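Local coordinates for protease (Actinomadura keratinilytica, PDB 8C4X), which is the I9-type propeptide of a subtilisin-like (S8) serine protease, a domain that probably inhibits and helps fold its own protease, itself probably an endopeptidase, at residues Y19-K24 and A70-D75. Residues are numbered along the deposited sequence; the frame is centred on the assembly and turned at random.
Sequences YIVTLK and ASIEQD
In a classic beta bulge Ala-70 and Ser-71 both face Thr-22 across an antiparallel strand pair in the sheet of the I9 propeptide's alpha+beta fold. Thr-22 O accepts from both Ala-70 N (2.8 Å) and Ser-71 N (3.1 Å), the two donors lying on the same face of its carbonyl plane. Thr-22 N returns a bond to Ser-71 O, and beyond the bulge Ile-20 and Glu-73 exchange two backbone bonds, the one from Ile-20 N to Glu-73 O nearly straight at 168°. On the face shared by Ile-20, Thr-22, Ser-71 and Glu-73, the hydroxyls of Thr-22 and Ser-71 hydrogen-bond tip to tip, OG1 to OG 2.6 Å. Each oxygen sits between its own backbone N and carbonyl carbon (chi1 78° and 65°), which turns the two toward each other. A water carries the polar network on, bridging Ser-71 OG (2.7 Å) and Ile-20 O (2.9 Å). On the Val-21 and Ile-72 face the contacts are apolar: Ile-72 CG2 lies 4.1 Å from Tyr-19 CD1, oblique to the ring, and 4.3 Å from Val-21 CG2. Helix 57-64 packs there, Leu-60 touching Tyr-19 and Ile-72, Leu-63 touching Val-21. Strand 50-54 flanks 18-23; strand 6-7 runs parallel to 69-76.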
# COMPACT_ATOMS: atom_id res chain seq x y z
N TYR B 19 -1.61 5.39 -0.26
CA TYR B 19 -2.07 4.02 -0.44
C TYR B 19 -1.95 3.21 0.84
O TYR B 19 -1.12 3.49 1.71
CB TYR B 19 -1.28 3.30 -1.57
CG TYR B 19 -1.35 4.08 -2.85
CD1 TYR B 19 -2.41 3.90 -3.73
CD2 TYR B 19 -0.40 5.04 -3.13
CE1 TYR B 19 -2.49 4.64 -4.91
CE2 TYR B 19 -0.47 5.80 -4.29
CZ TYR B 19 -1.52 5.59 -5.17
OH TYR B 19 -1.58 6.34 -6.32
N ILE B 20 -2.81 2.20 0.94
CA ILE B 20 -2.70 1.13 1.92
C ILE B 20 -2.26 -0.12 1.18
O ILE B 20 -2.92 -0.54 0.22
CB ILE B 20 -4.05 0.88 2.63
CG1 ILE B 20 -4.48 2.11 3.43
CG2 ILE B 20 -3.98 -0.35 3.52
CD1 ILE B 20 -5.95 2.07 3.78
N VAL B 21 -1.19 -0.75 1.65
CA VAL B 21 -0.60 -1.92 1.00
C VAL B 21 -0.63 -3.09 1.98
O VAL B 21 -0.23 -2.93 3.14
CB VAL B 21 0.84 -1.63 0.55
CG1 VAL B 21 1.44 -2.86 -0.13
CG2 VAL B 21 0.87 -0.42 -0.38
N THR B 22 -1.10 -4.25 1.53
CA THR B 22 -0.95 -5.43 2.37
C THR B 22 -0.07 -6.44 1.67
O THR B 22 -0.01 -6.50 0.43
CB THR B 22 -2.29 -6.10 2.77
OG1 THR B 22 -2.82 -6.87 1.69
CG2 THR B 22 -3.33 -5.06 3.22
N LEU B 23 0.66 -7.19 2.49
CA LEU B 23 1.64 -8.16 2.05
C LEU B 23 1.17 -9.56 2.41
O LEU B 23 0.41 -9.74 3.37
CB LEU B 23 3.00 -7.88 2.70
CG LEU B 23 3.49 -6.43 2.54
CD1 LEU B 23 4.86 -6.19 3.20
CD2 LEU B 23 3.53 -6.04 1.07
N LYS B 24 1.62 -10.54 1.64
CA LYS B 24 1.19 -11.92 1.86
C LYS B 24 1.67 -12.41 3.22
O LYS B 24 2.59 -11.86 3.83
CB LYS B 24 1.71 -12.82 0.74
CG LYS B 24 1.12 -12.47 -0.62
CD LYS B 24 1.67 -13.37 -1.72
CE LYS B 24 1.11 -12.97 -3.08
NZ LYS B 24 1.64 -13.83 -4.18
N ALA B 70 0.19 -8.34 -1.62
CA ALA B 70 -1.12 -8.96 -1.69
C ALA B 70 -2.19 -8.02 -2.23
O ALA B 70 -3.03 -8.44 -3.03
CB ALA B 70 -1.54 -9.48 -0.32
N SER B 71 -2.21 -6.77 -1.78
CA SER B 71 -3.22 -5.83 -2.23
C SER B 71 -2.67 -4.42 -2.13
O SER B 71 -1.77 -4.13 -1.34
CB SER B 71 -4.52 -5.93 -1.40
OG SER B 71 -4.30 -5.56 -0.06
N ILE B 72 -3.24 -3.54 -2.95
CA ILE B 72 -2.95 -2.11 -2.90
C ILE B 72 -4.28 -1.38 -3.05
O ILE B 72 -5.06 -1.67 -3.95
CB ILE B 72 -1.97 -1.65 -4.01
CG1 ILE B 72 -0.66 -2.43 -3.95
CG2 ILE B 72 -1.70 -0.17 -3.87
CD1 ILE B 72 0.28 -2.09 -5.13
N GLU B 73 -4.53 -0.41 -2.16
CA GLU B 73 -5.79 0.31 -2.15
C GLU B 73 -5.48 1.80 -1.99
O GLU B 73 -4.69 2.17 -1.12
CB GLU B 73 -6.66 -0.20 -0.99
CG GLU B 73 -7.95 0.51 -0.72
CD GLU B 73 -8.65 -0.04 0.50
OE1 GLU B 73 -8.71 -1.29 0.66
OE2 GLU B 73 -9.14 0.76 1.32
N GLN B 74 -6.11 2.65 -2.79
CA GLN B 74 -5.94 4.08 -2.56
C GLN B 74 -6.58 4.46 -1.23
O GLN B 74 -7.68 4.02 -0.89
CB GLN B 74 -6.57 4.88 -3.69
CG GLN B 74 -6.35 6.39 -3.53
CD GLN B 74 -7.09 7.22 -4.55
OE1 GLN B 74 -8.11 6.80 -5.09
NE2 GLN B 74 -6.58 8.42 -4.82
N ASP B 75 -5.86 5.28 -0.46
CA ASP B 75 -6.40 5.80 0.79
C ASP B 75 -7.60 6.70 0.49
O ASP B 75 -7.69 7.30 -0.58
CB ASP B 75 -5.31 6.57 1.53
CG ASP B 75 -5.51 6.59 3.05
OD1 ASP B 75 -6.45 5.96 3.57
OD2 ASP B 75 -4.69 7.24 3.74
O HOH W 1 -4.41 -3.00 0.66